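Local coordinates for melanophilin (Mus musculus, PDB 2ZET), which links melanosome-bound RAB27A to the motor protein MYO5A as a Rab effector in melanosome transport, at residues 12-22 / 143-151; 95-105 / 111-119. All coordinates share one frame; numbering follows the deposited sequence.

Contact 1 (12-22 / 143-151); sequences LDLSTLTDEEA and KVIRSLCGR
Arg151 reaches across to the turn that leads into helix 19-60, and its flat head is set by partners of different kinds. Arg151 NH2 forms a salt bridge with Asp19 OD1, a very short pair. Arg151 NH2 also donates to Leu17 O at 2.7 Å, from above that carbonyl plane. The carboxylate and guanidinium planes stand 86° apart, so the acid meets the guanidinium edge with one oxygen and not as a flat two-oxygen pair. Arg151 NH1 lies 3.1 Å from Leu14 O at the same rim. Over one face sits the methyl of Ala22, with its CB 3.8 Å from Arg151 NE. The acceptors are thus gathered at the guanidinium edge, where its charge probably polarises the Leu17 carbonyl.

This is the start of the long helix of the Slp homology domain, the Rab-binding part of melanophilin. Thr18 is its N-cap, and the amide of Thr18 is taken by Glu21, which also forms a salt bridge to a basic side chain of the partner protein. Here the last modelled residues after helix 140-147 fold back against that entry.

Further along, Ser147 provides the other polar link. With OG anti to the backbone N (chi1 175°), the hydroxyl of Ser147 is directed at Leu12 O and donates to it at 2.8 Å, again from above the carbonyl plane, by 51°. Apolar groups flank this bond. Leu14 slants over Leu148, methyl CD1 against methyl CD1, while Leu12 CD2 lies 4.2 Å from Val144 CG2. The bent chain of Lys143 brings CE to 3.6 Å from Leu12 CB, while its NZ forms a salt bridge with a sulfate that probably comes from the crystallisation liquor; Leu148 also packs on Val25 and Trp26 of helix 19-60.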
# COMPACT_ATOMS: atom_id res chain seq x y z
N LEU B 12 25.54 4.16 3.80
CA LEU B 12 25.13 2.74 3.82
C LEU B 12 26.30 1.96 3.21
O LEU B 12 26.59 2.13 2.03
CB LEU B 12 23.91 2.53 2.94
CG LEU B 12 23.64 1.03 2.91
CD1 LEU B 12 23.15 0.60 4.33
CD2 LEU B 12 22.59 0.70 1.81
N ASP B 13 26.95 1.11 4.00
CA ASP B 13 28.15 0.37 3.53
C ASP B 13 27.93 -1.11 3.19
O ASP B 13 28.01 -1.96 4.10
CB ASP B 13 29.29 0.50 4.58
CG ASP B 13 28.78 0.96 6.03
OD1 ASP B 13 29.69 1.29 6.91
OD2 ASP B 13 27.50 1.00 6.27
N LEU B 14 27.70 -1.42 1.90
CA LEU B 14 27.44 -2.82 1.48
C LEU B 14 28.64 -3.77 1.19
O LEU B 14 28.44 -4.91 0.69
CB LEU B 14 26.52 -2.83 0.25
CG LEU B 14 25.23 -1.99 0.36
CD1 LEU B 14 24.40 -2.15 -0.96
CD2 LEU B 14 24.41 -2.39 1.64
N SER B 15 29.88 -3.36 1.50
CA SER B 15 31.00 -4.25 1.16
C SER B 15 30.75 -5.63 1.79
O SER B 15 30.92 -6.67 1.12
CB SER B 15 32.36 -3.70 1.62
OG SER B 15 32.65 -4.11 2.96
N THR B 16 30.33 -5.65 3.07
CA THR B 16 30.05 -6.93 3.74
C THR B 16 29.30 -7.92 2.83
O THR B 16 29.62 -9.13 2.84
CB THR B 16 29.16 -6.74 5.02
OG1 THR B 16 29.80 -5.83 5.92
CG2 THR B 16 28.93 -8.11 5.73
N LEU B 17 28.30 -7.45 2.06
CA LEU B 17 27.56 -8.37 1.19
C LEU B 17 28.45 -9.26 0.30
O LEU B 17 29.32 -8.77 -0.42
CB LEU B 17 26.59 -7.61 0.27
CG LEU B 17 25.15 -7.21 0.71
CD1 LEU B 17 24.76 -7.86 2.07
CD2 LEU B 17 25.03 -5.64 0.80
N THR B 18 28.27 -10.57 0.40
CA THR B 18 29.01 -11.50 -0.47
C THR B 18 28.35 -11.24 -1.84
O THR B 18 27.25 -10.65 -1.90
CB THR B 18 28.70 -12.98 -0.10
OG1 THR B 18 27.48 -13.39 -0.79
CG2 THR B 18 28.56 -13.16 1.46
N ASP B 19 28.95 -11.71 -2.93
CA ASP B 19 28.33 -11.47 -4.24
C ASP B 19 27.00 -12.21 -4.57
O ASP B 19 26.11 -11.58 -5.16
CB ASP B 19 29.35 -11.67 -5.38
CG ASP B 19 30.52 -10.64 -5.30
OD1 ASP B 19 30.28 -9.50 -4.75
OD2 ASP B 19 31.66 -10.95 -5.79
N GLU B 20 26.84 -13.50 -4.20
CA GLU B 20 25.55 -14.17 -4.56
C GLU B 20 24.42 -13.31 -4.00
O GLU B 20 23.37 -13.16 -4.64
CB GLU B 20 25.39 -15.60 -3.98
CG GLU B 20 26.39 -16.63 -4.53
CD GLU B 20 27.30 -17.19 -3.40
OE1 GLU B 20 27.38 -16.49 -2.32
OE2 GLU B 20 27.92 -18.31 -3.60
N GLU B 21 24.68 -12.76 -2.81
CA GLU B 21 23.74 -11.89 -2.11
C GLU B 21 23.58 -10.62 -2.94
O GLU B 21 22.48 -10.29 -3.38
CB GLU B 21 24.28 -11.53 -0.72
CG GLU B 21 24.86 -12.70 0.07
CD GLU B 21 25.30 -12.29 1.48
OE1 GLU B 21 25.99 -11.26 1.62
OE2 GLU B 21 24.96 -13.01 2.44
N ALA B 22 24.68 -9.91 -3.14
CA ALA B 22 24.67 -8.68 -3.91
C ALA B 22 23.80 -8.84 -5.14
O ALA B 22 22.87 -8.06 -5.36
CB ALA B 22 26.08 -8.30 -4.32
N LYS B 143 18.84 5.13 -2.88
CA LYS B 143 19.96 5.09 -1.94
C LYS B 143 20.74 3.80 -2.13
O LYS B 143 21.94 3.81 -2.42
CB LYS B 143 19.46 5.18 -0.50
CG LYS B 143 20.53 5.51 0.51
CD LYS B 143 20.55 4.51 1.66
CE LYS B 143 21.38 5.04 2.80
NZ LYS B 143 20.80 6.31 3.30
N VAL B 144 20.05 2.68 -1.99
CA VAL B 144 20.66 1.38 -2.15
C VAL B 144 21.31 1.14 -3.52
O VAL B 144 22.14 0.25 -3.65
CB VAL B 144 19.62 0.26 -1.88
CG1 VAL B 144 20.25 -1.12 -2.07
CG2 VAL B 144 19.11 0.38 -0.46
N ILE B 145 20.97 1.93 -4.53
CA ILE B 145 21.58 1.70 -5.84
C ILE B 145 23.01 2.26 -5.96
O ILE B 145 23.87 1.63 -6.56
CB ILE B 145 20.71 2.26 -7.02
CG1 ILE B 145 21.28 1.81 -8.37
CG2 ILE B 145 20.74 3.76 -7.05
CD1 ILE B 145 21.38 0.32 -8.54
N ARG B 146 23.24 3.43 -5.37
CA ARG B 146 24.55 4.07 -5.42
C ARG B 146 25.53 3.31 -4.52
O ARG B 146 26.73 3.20 -4.81
CB ARG B 146 24.42 5.53 -4.97
CG ARG B 146 23.29 6.27 -5.69
CD ARG B 146 23.15 7.71 -5.24
NE ARG B 146 24.23 8.55 -5.75
CZ ARG B 146 25.14 9.14 -4.98
NH1 ARG B 146 25.10 8.99 -3.66
NH2 ARG B 146 26.09 9.88 -5.54
N SER B 147 24.98 2.78 -3.44
CA SER B 147 25.72 2.01 -2.45
C SER B 147 26.12 0.68 -3.06
O SER B 147 27.14 0.10 -2.71
CB SER B 147 24.84 1.78 -1.21
OG SER B 147 25.47 0.93 -0.26
N LEU B 148 25.30 0.19 -3.98
CA LEU B 148 25.56 -1.08 -4.62
C LEU B 148 26.46 -0.83 -5.80
O LEU B 148 26.84 -1.74 -6.52
CB LEU B 148 24.24 -1.70 -5.09
CG LEU B 148 24.17 -3.22 -5.11
CD1 LEU B 148 24.69 -3.77 -3.80
CD2 LEU B 148 22.73 -3.65 -5.34
N CYS B 149 26.81 0.44 -5.99
CA CYS B 149 27.70 0.83 -7.07
C CYS B 149 29.14 0.67 -6.59
O CYS B 149 30.06 0.71 -7.40
CB CYS B 149 27.44 2.27 -7.51
SG CYS B 149 26.29 2.37 -8.89
N GLY B 150 29.31 0.48 -5.28
CA GLY B 150 30.63 0.27 -4.70
C GLY B 150 31.15 -1.11 -5.10
O GLY B 150 31.82 -1.81 -4.33
N ARG B 151 30.83 -1.49 -6.34
CA ARG B 151 31.22 -2.76 -6.95
C ARG B 151 31.11 -2.53 -8.44
O ARG B 151 30.09 -2.00 -8.90
CB ARG B 151 30.25 -3.89 -6.55
CG ARG B 151 29.95 -4.00 -5.05
CD ARG B 151 28.81 -4.97 -4.80
NE ARG B 151 29.26 -6.30 -4.41
CZ ARG B 151 29.50 -6.68 -3.16
NH1 ARG B 151 29.33 -5.82 -2.16
NH2 ARG B 151 29.88 -7.92 -2.90

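Contact 2 (95-105 / 111-119). With ZN (zinc ion), chain H; ZN (zinc ion), chain G.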
# COMPACT_ATOMS: atom_id res chain seq x y z
N VAL B 95 -24.48 12.49 -17.67
CA VAL B 95 -23.77 11.50 -18.46
C VAL B 95 -24.52 10.18 -18.38
O VAL B 95 -25.32 9.97 -17.47
CB VAL B 95 -22.35 11.29 -17.91
CG1 VAL B 95 -21.62 12.61 -17.87
CG2 VAL B 95 -22.42 10.71 -16.53
N CYS B 96 -24.25 9.28 -19.33
CA CYS B 96 -24.92 8.00 -19.34
C CYS B 96 -24.34 7.09 -18.27
O CYS B 96 -23.31 7.39 -17.68
CB CYS B 96 -24.82 7.33 -20.73
SG CYS B 96 -23.23 6.59 -21.23
N LYS B 97 -25.03 5.98 -18.03
CA LYS B 97 -24.58 5.00 -17.04
C LYS B 97 -23.15 4.56 -17.33
O LYS B 97 -22.29 4.53 -16.44
CB LYS B 97 -25.51 3.78 -17.06
CG LYS B 97 -25.12 2.65 -16.07
CD LYS B 97 -26.01 1.41 -16.21
CE LYS B 97 -25.47 0.24 -15.40
NZ LYS B 97 -26.30 -0.99 -15.55
N SER B 98 -22.88 4.24 -18.59
CA SER B 98 -21.57 3.77 -19.00
C SER B 98 -20.43 4.75 -18.72
O SER B 98 -19.29 4.34 -18.54
CB SER B 98 -21.60 3.45 -20.49
OG SER B 98 -22.84 2.85 -20.85
N CYS B 99 -20.74 6.04 -18.67
CA CYS B 99 -19.72 7.06 -18.44
C CYS B 99 -19.76 7.60 -17.02
O CYS B 99 -19.08 8.56 -16.68
CB CYS B 99 -19.91 8.21 -19.43
SG CYS B 99 -19.86 7.71 -21.17
N SER B 100 -20.57 6.97 -16.18
CA SER B 100 -20.72 7.39 -14.80
C SER B 100 -20.15 6.36 -13.85
O SER B 100 -19.91 5.22 -14.23
CB SER B 100 -22.19 7.62 -14.49
OG SER B 100 -22.97 6.49 -14.86
N HIS B 101 -19.94 6.78 -12.60
CA HIS B 101 -19.40 5.91 -11.57
C HIS B 101 -19.97 6.32 -10.22
O HIS B 101 -20.13 7.51 -9.94
CB HIS B 101 -17.87 6.02 -11.52
CG HIS B 101 -17.17 5.23 -12.57
ND1 HIS B 101 -17.34 3.87 -12.71
CD2 HIS B 101 -16.29 5.60 -13.52
CE1 HIS B 101 -16.58 3.43 -13.71
NE2 HIS B 101 -15.93 4.46 -14.21
N ALA B 102 -20.27 5.33 -9.38
CA ALA B 102 -20.82 5.57 -8.05
C ALA B 102 -19.67 5.92 -7.12
O ALA B 102 -18.83 5.07 -6.87
CB ALA B 102 -21.52 4.34 -7.55
N HIS B 103 -19.62 7.13 -6.57
CA HIS B 103 -18.48 7.45 -5.73
C HIS B 103 -18.55 7.05 -4.27
O HIS B 103 -19.62 6.91 -3.70
CB HIS B 103 -18.09 8.93 -5.87
CG HIS B 103 -18.65 9.83 -4.82
ND1 HIS B 103 -19.85 10.49 -4.96
CD2 HIS B 103 -18.12 10.27 -3.65
CE1 HIS B 103 -20.04 11.30 -3.94
NE2 HIS B 103 -19.00 11.19 -3.13
N PRO B 104 -17.38 6.84 -3.66
CA PRO B 104 -17.05 6.44 -2.29
C PRO B 104 -17.99 6.75 -1.14
O PRO B 104 -18.39 5.85 -0.41
CB PRO B 104 -15.68 7.06 -2.08
CG PRO B 104 -15.05 6.83 -3.39
CD PRO B 104 -16.14 7.23 -4.37
N GLU B 105 -18.35 8.02 -0.97
CA GLU B 105 -19.20 8.37 0.16
C GLU B 105 -20.25 9.44 -0.09
O GLU B 105 -20.02 10.61 0.19
CB GLU B 105 -18.30 8.78 1.33
CG GLU B 105 -17.34 7.67 1.78
CD GLU B 105 -15.93 8.16 2.11
OE1 GLU B 105 -15.78 8.99 3.04
OE2 GLU B 105 -14.98 7.72 1.43
N CYS B 111 -19.00 11.52 -12.90
CA CYS B 111 -18.75 11.33 -14.33
C CYS B 111 -17.36 10.75 -14.54
O CYS B 111 -16.43 11.10 -13.81
CB CYS B 111 -18.90 12.66 -15.09
SG CYS B 111 -17.81 13.99 -14.59
N ASP B 112 -17.20 9.86 -15.52
CA ASP B 112 -15.90 9.23 -15.77
C ASP B 112 -14.69 10.15 -15.65
O ASP B 112 -13.60 9.70 -15.30
CB ASP B 112 -15.89 8.49 -17.11
CG ASP B 112 -16.07 6.98 -16.93
OD1 ASP B 112 -15.28 6.40 -16.15
OD2 ASP B 112 -16.97 6.36 -17.55
N PRO B 113 -14.85 11.43 -15.98
CA PRO B 113 -13.69 12.30 -15.84
C PRO B 113 -13.48 12.62 -14.36
O PRO B 113 -12.41 12.38 -13.82
CB PRO B 113 -14.09 13.53 -16.64
CG PRO B 113 -14.88 12.94 -17.73
CD PRO B 113 -15.77 11.98 -16.98
N CYS B 114 -14.51 13.14 -13.71
CA CYS B 114 -14.43 13.49 -12.29
C CYS B 114 -13.94 12.32 -11.45
O CYS B 114 -13.29 12.53 -10.41
CB CYS B 114 -15.80 13.96 -11.78
SG CYS B 114 -16.28 15.67 -12.24
N HIS B 115 -14.23 11.10 -11.89
CA HIS B 115 -13.79 9.90 -11.18
C HIS B 115 -12.28 9.77 -11.28
O HIS B 115 -11.61 9.58 -10.28
CB HIS B 115 -14.46 8.65 -11.77
CG HIS B 115 -13.93 7.36 -11.21
ND1 HIS B 115 -13.09 6.53 -11.92
CD2 HIS B 115 -14.14 6.76 -10.02
CE1 HIS B 115 -12.81 5.47 -11.19
NE2 HIS B 115 -13.43 5.58 -10.03
N LEU B 116 -11.74 9.85 -12.49
CA LEU B 116 -10.29 9.76 -12.67
C LEU B 116 -9.64 10.92 -11.92
O LEU B 116 -8.63 10.76 -11.25
CB LEU B 116 -9.91 9.85 -14.16
CG LEU B 116 -10.38 8.75 -15.11
CD1 LEU B 116 -9.81 9.00 -16.50
CD2 LEU B 116 -9.93 7.38 -14.60
N ALA B 117 -10.26 12.09 -12.04
CA ALA B 117 -9.77 13.29 -11.38
C ALA B 117 -9.49 13.02 -9.92
O ALA B 117 -8.53 13.55 -9.36
CB ALA B 117 -10.80 14.41 -11.51
N ARG B 118 -10.32 12.17 -9.32
CA ARG B 118 -10.17 11.83 -7.91
C ARG B 118 -9.17 10.69 -7.62
O ARG B 118 -8.44 10.75 -6.63
CB ARG B 118 -11.54 11.50 -7.32
CG ARG B 118 -11.51 11.19 -5.85
CD ARG B 118 -12.90 11.08 -5.27
NE ARG B 118 -12.86 10.46 -3.95
CZ ARG B 118 -13.60 10.85 -2.93
NH1 ARG B 118 -14.44 11.88 -3.08
NH2 ARG B 118 -13.51 10.23 -1.75
N VAL B 119 -9.14 9.66 -8.46
CA VAL B 119 -8.20 8.56 -8.27
C VAL B 119 -6.80 9.17 -8.31
O VAL B 119 -5.91 8.77 -7.55
CB VAL B 119 -8.35 7.51 -9.40
CG1 VAL B 119 -7.16 6.54 -9.41
CG2 VAL B 119 -9.63 6.73 -9.19
ZN ZN H . -21.93 8.55 -22.19
ZN ZN G . -18.50 15.75 -13.11
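Cys99 and Asp112 join two zinc sites through the backbone: the carbonyl of Cys99, whose SG binds one zinc, accepts the amide of Asp112, the neighbour of Cys111, a ligand of the other zinc. Asp112 N lies 2.6 Å from Cys99 O. One residue away, Ser100 faces Cys111 as an antiparallel non-hydrogen-bonded pair, and CG1 of Val95 meets Cys111 CB.

The Asp112 carboxylate reaches from the first turn of the helix to the edge of the His101 ring. Asp112 OD1 sits there, 2.8 Å from His101 NE2, with the two planes 89° apart. His115, one helical turn on, lays a ring face against CD2 of His101; the rings are inclined by 40°. Val119 CG2 lies over the opposite face of His115, toward its rim. Beyond them the extended chain of Arg118 brings its guanidinium face to the Pro104 ring, Arg118 NH2 being 3.9 Å from Pro104 CB.

At the N-cap of helix 112-124, Cys111 holds SG between its backbone N and carbonyl carbon (chi1 59°), where it both binds zinc at 2.4 Å and accepts from Cys114 N. Cys88 and Cys91 complete this site, whereas Cys71 and Cys74 complete that of Cys96 and Cys99: alternate cysteine pairs share a metal, the cross-brace of a FYVE-type zinc finger.

In the fold
From the N terminus, the chain passes through the first half of contact 1 and runs out along helix 19-60 to the zinc finger. There, contact 2 closes a short loop of five residues between 95-105 and 111-119, setting the finger's last strand pair against the start of helix 112-124. That helix and helices 126-133 and 140-147 carry the chain back until 143-151 meets 12-22, so contact 1 closes a loop of 120 residues in which contact 2 is nested. Their centres lie about 46 Å apart, on opposite sides of the chain's centre: one contact joins the two ends of the modelled chain, the other joins the finger to helix 112-124, the first of the returning helices.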